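Local structure of FKBP-type peptidyl-prolyl cis-trans isomerase 3 (Arabidopsis thaliana, 1U79) at residues P25-G30 with Q72-S77; Q31-H36 with L57-G62; P81-G86 with F121-I126. The protein catalyses the cis-trans isomerisation of peptidyl-proline bonds, which speeds protein folding in the chloroplast thylakoid lumen, and regulates accumulation of the Rieske protein. All coordinates share one frame; numbering follows the deposited sequence.

Contact 1 (P25-G30 with Q72-S77); sequences PEAVKG and QGILGS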
ATOM      1  N   PRO A  25       6.522   3.430  17.250  1.00 20.39           N
ATOM      2  CA  PRO A  25       6.381   1.969  17.300  1.00 20.76           C
ATOM      3  C   PRO A  25       5.927   1.365  15.983  1.00 20.47           C
ATOM      4  O   PRO A  25       5.352   2.058  15.130  1.00 19.02           O
ATOM      5  CB  PRO A  25       5.348   1.760  18.401  1.00 22.33           C
ATOM      6  CG  PRO A  25       4.483   2.990  18.285  1.00 23.61           C
ATOM      7  CD  PRO A  25       5.508   4.088  18.097  1.00 22.12           C
ATOM      8  N   GLU A  26       6.182   0.071  15.817  1.00 18.84           N
ATOM      9  CA  GLU A  26       5.766  -0.608  14.601  1.00 21.85           C
ATOM     10  C   GLU A  26       4.246  -0.741  14.593  1.00 19.19           C
ATOM     11  O   GLU A  26       3.596  -0.625  15.636  1.00 17.51           O
ATOM     12  CB  GLU A  26       6.428  -1.995  14.494  1.00 24.17           C
ATOM     13  CG  GLU A  26       6.182  -2.945  15.652  1.00 28.75           C
ATOM     14  CD  GLU A  26       6.898  -4.270  15.454  1.00 32.47           C
ATOM     15  OE1 GLU A  26       7.873  -4.304  14.681  1.00 31.05           O
ATOM     16  OE2 GLU A  26       6.502  -5.274  16.073  1.00 36.40           O
ATOM     17  N   ALA A  27       3.687  -0.945  13.401  1.00 19.12           N
ATOM     18  CA  ALA A  27       2.251  -1.115  13.234  1.00 18.39           C
ATOM     19  C   ALA A  27       1.848  -2.409  13.933  1.00 18.05           C
ATOM     20  O   ALA A  27       2.616  -3.368  13.964  1.00 18.15           O
ATOM     21  CB  ALA A  27       1.898  -1.195  11.741  1.00 17.56           C
ATOM     22  N   VAL A  28       0.648  -2.428  14.503  1.00 20.02           N
ATOM     23  CA  VAL A  28       0.158  -3.609  15.199  1.00 21.78           C
ATOM     24  C   VAL A  28      -1.106  -4.191  14.568  1.00 23.09           C
ATOM     25  O   VAL A  28      -2.045  -3.470  14.234  1.00 21.06           O
ATOM     26  CB  VAL A  28      -0.141  -3.301  16.679  1.00 24.80           C
ATOM     27  CG1 VAL A  28       1.162  -3.050  17.441  1.00 24.78           C
ATOM     28  CG2 VAL A  28      -1.042  -2.091  16.774  1.00 24.46           C
ATOM     29  N   LYS A  29      -1.104  -5.508  14.417  1.00 22.90           N
ATOM     30  CA  LYS A  29      -2.209  -6.272  13.846  1.00 23.58           C
ATOM     31  C   LYS A  29      -3.543  -5.932  14.519  1.00 22.72           C
ATOM     32  O   LYS A  29      -3.664  -6.023  15.743  1.00 21.49           O
ATOM     33  CB  LYS A  29      -1.908  -7.762  14.048  1.00 27.86           C
ATOM     34  CG  LYS A  29      -2.090  -8.662  12.843  1.00 31.52           C
ATOM     35  CD  LYS A  29      -3.530  -9.064  12.628  1.00 35.41           C
ATOM     36  CE  LYS A  29      -3.605 -10.235  11.654  1.00 36.83           C
ATOM     37  NZ  LYS A  29      -2.851  -9.981  10.394  1.00 38.72           N
ATOM     38  N   GLY A  30      -4.534  -5.539  13.721  1.00 20.94           N
ATOM     39  CA  GLY A  30      -5.853  -5.226  14.257  1.00 20.44           C
ATOM     40  C   GLY A  30      -6.121  -3.814  14.748  1.00 20.72           C
ATOM     41  O   GLY A  30      -7.241  -3.509  15.166  1.00 20.71           O
ATOM     42  N   GLN A  72       0.240  -6.755   4.212  1.00 15.36           N
ATOM     43  CA  GLN A  72       1.588  -7.294   4.300  1.00 16.96           C
ATOM     44  C   GLN A  72       2.636  -6.189   4.187  1.00 17.24           C
ATOM     45  O   GLN A  72       3.647  -6.215   4.886  1.00 16.13           O
ATOM     46  CB  GLN A  72       1.834  -8.336   3.200  1.00 18.98           C
ATOM     47  CG  GLN A  72       0.804  -9.459   3.157  1.00 22.62           C
ATOM     48  CD  GLN A  72       1.123 -10.509   2.097  1.00 24.78           C
ATOM     49  OE1 GLN A  72       1.996 -10.314   1.253  1.00 26.71           O
ATOM     50  NE2 GLN A  72       0.406 -11.622   2.136  1.00 27.94           N
ATOM     51  N   GLY A  73       2.373  -5.216   3.320  1.00 15.10           N
ATOM     52  CA  GLY A  73       3.308  -4.127   3.102  1.00 15.61           C
ATOM     53  C   GLY A  73       3.467  -3.150   4.247  1.00 16.16           C
ATOM     54  O   GLY A  73       4.489  -2.474   4.339  1.00 16.32           O
ATOM     55  N   ILE A  74       2.463  -3.065   5.119  1.00 14.30           N
ATOM     56  CA  ILE A  74       2.515  -2.151   6.253  1.00 15.60           C
ATOM     57  C   ILE A  74       2.784  -2.893   7.564  1.00 14.99           C
ATOM     58  O   ILE A  74       3.541  -2.433   8.413  1.00 13.26           O
ATOM     59  CB  ILE A  74       1.184  -1.381   6.382  1.00 16.24           C
ATOM     60  CG1 ILE A  74       0.973  -0.521   5.137  1.00 15.84           C
ATOM     61  CG2 ILE A  74       1.182  -0.521   7.640  1.00 16.56           C
ATOM     62  CD1 ILE A  74      -0.439   0.053   5.028  1.00 17.02           C
ATOM     63  N   LEU A  75       2.172  -4.057   7.715  1.00 15.10           N
ATOM     64  CA  LEU A  75       2.335  -4.842   8.931  1.00 15.66           C
ATOM     65  C   LEU A  75       3.568  -5.734   8.842  1.00 15.11           C
ATOM     66  O   LEU A  75       4.109  -6.173   9.859  1.00 13.06           O
ATOM     67  CB  LEU A  75       1.092  -5.709   9.144  1.00 16.03           C
ATOM     68  CG  LEU A  75       0.759  -6.140  10.568  1.00 21.56           C
ATOM     69  CD1 LEU A  75       0.571  -4.912  11.451  1.00 20.82           C
ATOM     70  CD2 LEU A  75      -0.518  -6.969  10.546  1.00 21.01           C
ATOM     71  N   GLY A  76       4.002  -6.013   7.619  1.00 13.16           N
ATOM     72  CA  GLY A  76       5.157  -6.871   7.449  1.00 13.65           C
ATOM     73  C   GLY A  76       4.746  -8.267   7.042  1.00 14.12           C
ATOM     74  O   GLY A  76       3.592  -8.662   7.226  1.00 13.41           O
ATOM     75  N   SER A  77       5.706  -9.008   6.499  1.00 14.42           N
ATOM     76  CA  SER A  77       5.514 -10.371   6.021  1.00 16.82           C
ATOM     77  C   SER A  77       6.932 -10.946   5.893  1.00 15.93           C
ATOM     78  O   SER A  77       7.894 -10.301   6.292  1.00 14.97           O
ATOM     79  CB  SER A  77       4.837 -10.328   4.644  1.00 17.58           C
ATOM     80  OG  SER A  77       4.423 -11.611   4.213  1.00 22.70           O
TER
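Leu-75, in the last turn of helix 68-75, carries most of this contact by reaching out to the extended loop 25-30. Its CG stands anti to the backbone N (chi1 -154°), which carries the branch out to the loop; chi2 (58°) then turns CD1 and CD2 to different targets. Leu-75 CD1 lies against the loop backbone, 3.5 Å from Lys-29 N, and also near Ala-27 O and CB. CD2 instead presses on the stem of Lys-29, where Leu-75 CD2 and Lys-29 CG are only 3.3 Å apart, tighter than usual for two carbons. Branch and stem meet nearly perpendicularly. The lysine, bent at chi2 and chi4, rests CB and CG on the leucine while its ammonium is hydrogen-bonded to Gly-62 O. Ala-27 aims its single methyl at the helix, with CB 4.2 Å from Ile-74 CG2; so small a side chain suits a loop packed this near. An alanine in place of Leu-75 would remove the whole branch beyond CB and would probably loosen the seat of Ala-27 and the Lys-29 stem. Gly-76 then takes a positive phi (102°) at which a CB would strike the preceding carbonyl, so glycine fits the helix exit. A backbone hydrogen bond to Met-83 also places Ala-27, which touches Tyr-125, while Ile-74 touches Ile-123; both partners lie on strand 119-128, joining loop and helix to the sheet.

Contact 2 (Q31-H36 with L57-G62); sequences QLIKAH and LTFRIG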
ATOM      1  N   GLN A  31      -5.111  -2.954  14.706  1.00 18.95           N
ATOM      2  CA  GLN A  31      -5.261  -1.577  15.164  1.00 19.10           C
ATOM      3  C   GLN A  31      -5.843  -0.661  14.091  1.00 19.39           C
ATOM      4  O   GLN A  31      -5.586  -0.838  12.897  1.00 17.61           O
ATOM      5  CB  GLN A  31      -3.905  -1.031  15.619  1.00 19.00           C
ATOM      6  CG  GLN A  31      -3.931   0.381  16.184  1.00 20.32           C
ATOM      7  CD  GLN A  31      -2.699   0.686  17.041  1.00 21.32           C
ATOM      8  OE1 GLN A  31      -1.565   0.636  16.563  1.00 22.31           O
ATOM      9  NE2 GLN A  31      -2.925   0.994  18.316  1.00 20.45           N
ATOM     10  N   LEU A  32      -6.642   0.306  14.526  1.00 17.48           N
ATOM     11  CA  LEU A  32      -7.231   1.273  13.604  1.00 17.53           C
ATOM     12  C   LEU A  32      -6.137   2.302  13.387  1.00 16.48           C
ATOM     13  O   LEU A  32      -5.689   2.942  14.344  1.00 14.55           O
ATOM     14  CB  LEU A  32      -8.452   1.964  14.226  1.00 17.71           C
ATOM     15  CG  LEU A  32      -9.300   2.782  13.239  1.00 17.14           C
ATOM     16  CD1 LEU A  32      -9.993   1.833  12.281  1.00 18.70           C
ATOM     17  CD2 LEU A  32     -10.339   3.621  13.985  1.00 21.31           C
ATOM     18  N   ILE A  33      -5.701   2.474  12.143  1.00 16.59           N
ATOM     19  CA  ILE A  33      -4.638   3.433  11.857  1.00 16.99           C
ATOM     20  C   ILE A  33      -5.025   4.433  10.783  1.00 16.93           C
ATOM     21  O   ILE A  33      -6.046   4.274  10.112  1.00 17.54           O
ATOM     22  CB  ILE A  33      -3.355   2.722  11.386  1.00 15.92           C
ATOM     23  CG1 ILE A  33      -3.597   2.043  10.039  1.00 16.53           C
ATOM     24  CG2 ILE A  33      -2.921   1.698  12.436  1.00 19.50           C
ATOM     25  CD1 ILE A  33      -2.341   1.441   9.406  1.00 14.00           C
ATOM     26  N   LYS A  34      -4.184   5.450  10.626  1.00 16.87           N
ATOM     27  CA  LYS A  34      -4.387   6.502   9.631  1.00 18.88           C
ATOM     28  C   LYS A  34      -3.207   6.520   8.677  1.00 18.21           C
ATOM     29  O   LYS A  34      -2.055   6.425   9.111  1.00 15.65           O
ATOM     30  CB  LYS A  34      -4.437   7.887  10.277  1.00 22.33           C
ATOM     31  CG  LYS A  34      -5.593   8.173  11.200  1.00 29.28           C
ATOM     32  CD  LYS A  34      -5.489   9.619  11.669  1.00 33.14           C
ATOM     33  CE  LYS A  34      -6.637  10.016  12.577  1.00 37.22           C
ATOM     34  NZ  LYS A  34      -6.534  11.448  12.981  1.00 41.03           N
ATOM     35  N   ALA A  35      -3.488   6.671   7.386  1.00 15.49           N
ATOM     36  CA  ALA A  35      -2.420   6.735   6.409  1.00 14.40           C
ATOM     37  C   ALA A  35      -2.771   7.614   5.227  1.00 13.18           C
ATOM     38  O   ALA A  35      -3.888   7.565   4.711  1.00 13.41           O
ATOM     39  CB  ALA A  35      -2.069   5.339   5.907  1.00 14.95           C
ATOM     40  N   HIS A  36      -1.816   8.443   4.822  1.00 14.32           N
ATOM     41  CA  HIS A  36      -1.995   9.265   3.634  1.00 13.30           C
ATOM     42  C   HIS A  36      -1.317   8.425   2.563  1.00 13.01           C
ATOM     43  O   HIS A  36      -0.435   7.621   2.877  1.00 12.63           O
ATOM     44  CB  HIS A  36      -1.311  10.619   3.797  1.00 12.16           C
ATOM     45  CG  HIS A  36      -2.233  11.689   4.286  1.00 14.24           C
ATOM     46  ND1 HIS A  36      -3.320  12.120   3.552  1.00 13.74           N
ATOM     47  CD2 HIS A  36      -2.257  12.390   5.443  1.00 12.82           C
ATOM     48  CE1 HIS A  36      -3.972  13.040   4.242  1.00 11.49           C
ATOM     49  NE2 HIS A  36      -3.348  13.221   5.391  1.00 13.39           N
ATOM     50  N   LEU A  57      -6.653   7.901   4.987  1.00 15.76           N
ATOM     51  CA  LEU A  57      -7.525   6.745   5.032  1.00 16.76           C
ATOM     52  C   LEU A  57      -7.466   6.177   6.439  1.00 18.23           C
ATOM     53  O   LEU A  57      -6.380   5.917   6.961  1.00 16.47           O
ATOM     54  CB  LEU A  57      -7.066   5.687   4.025  1.00 17.63           C
ATOM     55  CG  LEU A  57      -7.919   4.426   3.940  1.00 16.51           C
ATOM     56  CD1 LEU A  57      -9.254   4.784   3.285  1.00 18.49           C
ATOM     57  CD2 LEU A  57      -7.204   3.344   3.139  1.00 15.90           C
ATOM     58  N   THR A  58      -8.628   6.014   7.067  1.00 17.37           N
ATOM     59  CA  THR A  58      -8.682   5.440   8.402  1.00 18.43           C
ATOM     60  C   THR A  58      -9.199   4.012   8.228  1.00 20.15           C
ATOM     61  O   THR A  58     -10.272   3.804   7.670  1.00 20.90           O
ATOM     62  CB  THR A  58      -9.607   6.263   9.329  1.00 19.87           C
ATOM     63  OG1 THR A  58      -9.028   7.562   9.548  1.00 17.92           O
ATOM     64  CG2 THR A  58      -9.783   5.560  10.673  1.00 19.60           C
ATOM     65  N   PHE A  59      -8.420   3.026   8.668  1.00 19.90           N
ATOM     66  CA  PHE A  59      -8.808   1.621   8.508  1.00 18.71           C
ATOM     67  C   PHE A  59      -8.037   0.727   9.472  1.00 19.44           C
ATOM     68  O   PHE A  59      -7.031   1.162  10.038  1.00 18.27           O
ATOM     69  CB  PHE A  59      -8.501   1.167   7.073  1.00 18.53           C
ATOM     70  CG  PHE A  59      -7.022   1.169   6.733  1.00 18.70           C
ATOM     71  CD1 PHE A  59      -6.328  -0.025   6.578  1.00 18.78           C
ATOM     72  CD2 PHE A  59      -6.327   2.368   6.581  1.00 19.20           C
ATOM     73  CE1 PHE A  59      -4.959  -0.029   6.273  1.00 18.58           C
ATOM     74  CE2 PHE A  59      -4.963   2.380   6.281  1.00 17.22           C
ATOM     75  CZ  PHE A  59      -4.278   1.177   6.126  1.00 18.28           C
ATOM     76  N   ARG A  60      -8.501  -0.506   9.694  1.00 18.53           N
ATOM     77  CA  ARG A  60      -7.715  -1.380  10.565  1.00 20.69           C
ATOM     78  C   ARG A  60      -6.775  -2.181   9.705  1.00 19.97           C
ATOM     79  O   ARG A  60      -7.125  -2.646   8.624  1.00 20.41           O
ATOM     80  CB  ARG A  60      -8.505  -2.369  11.435  1.00 21.58           C
ATOM     81  CG  ARG A  60      -9.967  -2.525  11.259  1.00 25.36           C
ATOM     82  CD  ARG A  60     -10.484  -2.795  12.667  1.00 30.38           C
ATOM     83  NE  ARG A  60     -10.148  -1.607  13.435  1.00 35.46           N
ATOM     84  CZ  ARG A  60      -9.759  -1.586  14.700  1.00 37.98           C
ATOM     85  NH1 ARG A  60      -9.648  -2.703  15.398  1.00 41.50           N
ATOM     86  NH2 ARG A  60      -9.447  -0.429  15.251  1.00 37.18           N
ATOM     87  N   ILE A  61      -5.569  -2.354  10.211  1.00 20.17           N
ATOM     88  CA  ILE A  61      -4.541  -3.057   9.485  1.00 17.96           C
ATOM     89  C   ILE A  61      -4.483  -4.532   9.852  1.00 18.79           C
ATOM     90  O   ILE A  61      -4.737  -4.918  10.997  1.00 18.47           O
ATOM     91  CB  ILE A  61      -3.180  -2.382   9.762  1.00 19.61           C
ATOM     92  CG1 ILE A  61      -2.085  -3.030   8.915  1.00 20.07           C
ATOM     93  CG2 ILE A  61      -2.855  -2.447  11.267  1.00 17.82           C
ATOM     94  CD1 ILE A  61      -2.164  -2.653   7.448  1.00 20.09           C
ATOM     95  N   GLY A  62      -4.172  -5.356   8.856  1.00 17.21           N
ATOM     96  CA  GLY A  62      -4.027  -6.780   9.066  1.00 19.82           C
ATOM     97  C   GLY A  62      -5.268  -7.648   9.149  1.00 21.23           C
ATOM     98  O   GLY A  62      -5.165  -8.804   9.550  1.00 21.62           O
TER
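Strands 32-36 and 57-60 run antiparallel, their axes 4.5 Å apart at closest and 150° apart in direction. Ile-33 with Phe-59 and Ala-35 with Leu-57 form hydrogen-bonded pairs, and Leu-32 with Arg-60 and Lys-34 with Thr-58 the non-hydrogen-bonded ones. The straightest bond runs from Ile-33 N to Phe-59 O (2.8 Å, 172° at the hydrogen), with the donor above the carbonyl plane. Past the strand end, Ile-61 N still reaches Gln-31 O at 3.1 Å. On the buried face, Ile-33 and Phe-59 run alongside each other in the same direction, both in the crowded position between backbone N and carbonyl carbon (chi1 near 65°). This helps bring Ile-33 CG1 over one ring face, 4.2 Å from the Phe-59 centroid, a CH-pi contact. Branched Ile-33 thus suits the flat ring, its CD1 continuing to Phe-59 CZ (3.8 Å), and small Ala-35 fits at the ring edge by CE2. On the other face, Thr-58 CG2 rests on Leu-32 CG, while Lys-34 extends alongside Thr-58. The chemistry implies a two-faced sheet, with Phe-59 turned toward Trp-70 and Ile-74, Ile-61 toward Ile-74, and hydroxyl, ammonium and guanidinium groups on the more solvent-accessible side.

Contact 3 (P81-G86 with F121-I126); sequences PPMLTG and FDIEYI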
ATOM      1  N   PRO A  81       9.787  -6.018   6.751  1.00 15.91           N
ATOM      2  CA  PRO A  81       9.627  -5.551   8.126  1.00 13.69           C
ATOM      3  C   PRO A  81       8.453  -4.586   8.172  1.00 13.71           C
ATOM      4  O   PRO A  81       8.095  -3.984   7.164  1.00 11.21           O
ATOM      5  CB  PRO A  81      10.950  -4.848   8.412  1.00 15.51           C
ATOM      6  CG  PRO A  81      11.285  -4.259   7.085  1.00 16.58           C
ATOM      7  CD  PRO A  81      10.945  -5.371   6.108  1.00 16.69           C
ATOM      8  N   PRO A  82       7.862  -4.400   9.351  1.00 14.41           N
ATOM      9  CA  PRO A  82       6.721  -3.499   9.528  1.00 13.54           C
ATOM     10  C   PRO A  82       7.101  -2.044   9.373  1.00 13.35           C
ATOM     11  O   PRO A  82       8.254  -1.663   9.597  1.00 13.81           O
ATOM     12  CB  PRO A  82       6.275  -3.760  10.970  1.00 13.70           C
ATOM     13  CG  PRO A  82       7.031  -5.004  11.394  1.00 16.29           C
ATOM     14  CD  PRO A  82       8.301  -4.954  10.639  1.00 14.15           C
ATOM     15  N   MET A  83       6.127  -1.226   8.994  1.00 12.70           N
ATOM     16  CA  MET A  83       6.370   0.200   8.920  1.00 12.73           C
ATOM     17  C   MET A  83       6.305   0.656  10.370  1.00 12.98           C
ATOM     18  O   MET A  83       5.707  -0.022  11.212  1.00 13.96           O
ATOM     19  CB  MET A  83       5.269   0.914   8.132  1.00 12.14           C
ATOM     20  CG  MET A  83       5.463   0.908   6.637  1.00 13.56           C
ATOM     21  SD  MET A  83       4.259   2.014   5.850  1.00 14.38           S
ATOM     22  CE  MET A  83       5.010   3.580   6.167  1.00 11.93           C
ATOM     23  N   LEU A  84       6.936   1.789  10.667  1.00 12.28           N
ATOM     24  CA  LEU A  84       6.923   2.341  12.008  1.00 11.28           C
ATOM     25  C   LEU A  84       6.153   3.642  11.928  1.00 12.40           C
ATOM     26  O   LEU A  84       6.143   4.294  10.879  1.00 13.68           O
ATOM     27  CB  LEU A  84       8.334   2.641  12.494  1.00  9.39           C
ATOM     28  CG  LEU A  84       9.337   1.496  12.450  1.00 12.69           C
ATOM     29  CD1 LEU A  84      10.621   1.961  13.120  1.00 12.72           C
ATOM     30  CD2 LEU A  84       8.762   0.265  13.137  1.00 11.74           C
ATOM     31  N   THR A  85       5.512   4.009  13.028  1.00 12.90           N
ATOM     32  CA  THR A  85       4.735   5.238  13.102  1.00 13.17           C
ATOM     33  C   THR A  85       5.558   6.422  12.606  1.00 13.05           C
ATOM     34  O   THR A  85       6.689   6.632  13.050  1.00 11.27           O
ATOM     35  CB  THR A  85       4.275   5.492  14.556  1.00 14.28           C
ATOM     36  OG1 THR A  85       3.286   4.522  14.903  1.00 17.27           O
ATOM     37  CG2 THR A  85       3.700   6.890  14.726  1.00 13.06           C
ATOM     38  N   GLY A  86       4.977   7.191  11.688  1.00 13.20           N
ATOM     39  CA  GLY A  86       5.643   8.356  11.127  1.00 12.43           C
ATOM     40  C   GLY A  86       6.536   8.036   9.943  1.00 13.23           C
ATOM     41  O   GLY A  86       7.262   8.896   9.439  1.00 13.31           O
ATOM     42  N   PHE A 121       2.625   2.419  -4.469  1.00 12.73           N
ATOM     43  CA  PHE A 121       2.039   3.325  -3.491  1.00 13.12           C
ATOM     44  C   PHE A 121       3.133   4.002  -2.692  1.00 15.80           C
ATOM     45  O   PHE A 121       4.182   3.404  -2.417  1.00 15.85           O
ATOM     46  CB  PHE A 121       1.141   2.605  -2.478  1.00 10.88           C
ATOM     47  CG  PHE A 121      -0.189   2.153  -3.020  1.00 11.81           C
ATOM     48  CD1 PHE A 121      -0.336   0.887  -3.583  1.00 10.99           C
ATOM     49  CD2 PHE A 121      -1.310   2.977  -2.915  1.00 10.58           C
ATOM     50  CE1 PHE A 121      -1.580   0.439  -4.028  1.00 12.20           C
ATOM     51  CE2 PHE A 121      -2.559   2.540  -3.360  1.00 13.10           C
ATOM     52  CZ  PHE A 121      -2.695   1.270  -3.916  1.00 11.61           C
ATOM     53  N   ASP A 122       2.893   5.260  -2.353  1.00 16.27           N
ATOM     54  CA  ASP A 122       3.788   6.002  -1.486  1.00 18.38           C
ATOM     55  C   ASP A 122       2.888   6.048  -0.264  1.00 17.04           C
ATOM     56  O   ASP A 122       1.799   6.624  -0.311  1.00 17.62           O
ATOM     57  CB  ASP A 122       4.057   7.405  -2.024  1.00 25.03           C
ATOM     58  CG  ASP A 122       5.466   7.553  -2.565  1.00 32.76           C
ATOM     59  OD1 ASP A 122       6.059   6.529  -2.971  1.00 35.97           O
ATOM     60  OD2 ASP A 122       5.983   8.691  -2.595  1.00 36.14           O
ATOM     61  N   ILE A 123       3.305   5.387   0.808  1.00 14.48           N
ATOM     62  CA  ILE A 123       2.491   5.349   2.010  1.00 13.57           C
ATOM     63  C   ILE A 123       3.096   6.128   3.168  1.00 15.04           C
ATOM     64  O   ILE A 123       4.281   5.986   3.486  1.00 12.18           O
ATOM     65  CB  ILE A 123       2.251   3.889   2.465  1.00 12.97           C
ATOM     66  CG1 ILE A 123       1.574   3.108   1.331  1.00 16.35           C
ATOM     67  CG2 ILE A 123       1.390   3.867   3.730  1.00 15.83           C
ATOM     68  CD1 ILE A 123       1.081   1.740   1.716  1.00 18.15           C
ATOM     69  N   GLU A 124       2.264   6.959   3.783  1.00 15.37           N
ATOM     70  CA  GLU A 124       2.667   7.738   4.934  1.00 15.32           C
ATOM     71  C   GLU A 124       1.844   7.231   6.108  1.00 14.44           C
ATOM     72  O   GLU A 124       0.663   7.557   6.248  1.00 11.72           O
ATOM     73  CB  GLU A 124       2.433   9.230   4.685  1.00 20.61           C
ATOM     74  CG  GLU A 124       3.482   9.813   3.748  1.00 29.00           C
ATOM     75  CD  GLU A 124       3.125  11.175   3.219  1.00 34.97           C
ATOM     76  OE1 GLU A 124       2.901  12.101   4.023  1.00 36.60           O
ATOM     77  OE2 GLU A 124       3.076  11.323   1.983  1.00 36.78           O
ATOM     78  N   TYR A 125       2.481   6.399   6.929  1.00 13.77           N
ATOM     79  CA  TYR A 125       1.844   5.821   8.111  1.00 14.43           C
ATOM     80  C   TYR A 125       1.907   6.865   9.217  1.00 15.43           C
ATOM     81  O   TYR A 125       2.943   7.044   9.865  1.00 14.99           O
ATOM     82  CB  TYR A 125       2.588   4.547   8.534  1.00 13.78           C
ATOM     83  CG  TYR A 125       2.073   3.900   9.807  1.00 14.34           C
ATOM     84  CD1 TYR A 125       2.931   3.168  10.629  1.00 15.67           C
ATOM     85  CD2 TYR A 125       0.736   4.036  10.201  1.00 16.11           C
ATOM     86  CE1 TYR A 125       2.478   2.591  11.817  1.00 16.39           C
ATOM     87  CE2 TYR A 125       0.271   3.460  11.386  1.00 16.21           C
ATOM     88  CZ  TYR A 125       1.154   2.742  12.188  1.00 16.05           C
ATOM     89  OH  TYR A 125       0.711   2.178  13.356  1.00 15.56           O
ATOM     90  N   ILE A 126       0.801   7.570   9.415  1.00 15.18           N
ATOM     91  CA  ILE A 126       0.714   8.615  10.432  1.00 17.36           C
ATOM     92  C   ILE A 126       0.730   8.031  11.838  1.00 19.01           C
ATOM     93  O   ILE A 126       1.315   8.609  12.756  1.00 21.02           O
ATOM     94  CB  ILE A 126      -0.576   9.443  10.255  1.00 18.48           C
ATOM     95  CG1 ILE A 126      -0.682   9.916   8.804  1.00 19.49           C
ATOM     96  CG2 ILE A 126      -0.559  10.660  11.196  1.00 20.01           C
ATOM     97  CD1 ILE A 126       0.475  10.798   8.368  1.00 22.51           C
TER
HETATM   98  O   HOH W   1       2.448   1.980  15.358  1.00 20.05           O
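A single direct hydrogen bond joins loop 81-86 to strand 121-126: Gly-86 N meets Tyr-125 O at 2.7 Å, almost in line with the carbonyl bond though bent at the hydrogen (142°). Glycine suits the donor's place, since with phi at 86° a CB would jam against the carbonyl of Thr-85. A second polar link is indirect, a water lying 2.7 Å from both Thr-85 OG1 and Tyr-125 OH. The same threonine hydroxyl is hydrogen-bonded to Pro-25 O, so two partners hold its rotation. The apolar contacts belong chiefly to Met-83, whose flexible chain bends at chi3 (78°) to tuck its end against the strand. There Met-83 CE comes within 3.5 Å of Tyr-125 CB, and Met-83 SD lies 4.0 Å from Ile-123 CG2. With CG anti to its backbone N, Tyr-125 sends its ring out across the loop, roughly antiparallel to the methionine chain. Tyr-125 CD1 thereby approaches Leu-84 O to 3.4 Å, while CE1 lies near Thr-85 N. This is the FKBP fold, a curved antiparallel sheet around a short helix; as in other FKBPs, Trp-70 probably forms the floor of the proline-binding pocket, while the contact itself ties the loop to the sheet.

The three contacts form one continuous body, with centres 9 to 10 Å apart. Contact 1 meets contact 2 through Gly-30 N and Ile-61 O (2.8 Å), a probable hydrogen bond, and contact 2 is nested in the chain loop that contact 1 closes. Contact 1 meets contact 3 through Pro-25 O with Thr-85 N and Ile-74 O with Met-83 N, each 2.9 Å. Contacts 2 and 3 share the sheet, where strands 32-40 and 119-128 pair by His-36 O and Glu-124 N (2.9 Å). Phe-59 of contact 2 and Ile-123 and Phe-121 of contact 3 all converge on Trp-70, which by analogy with other FKBPs probably floors the active-site pocket.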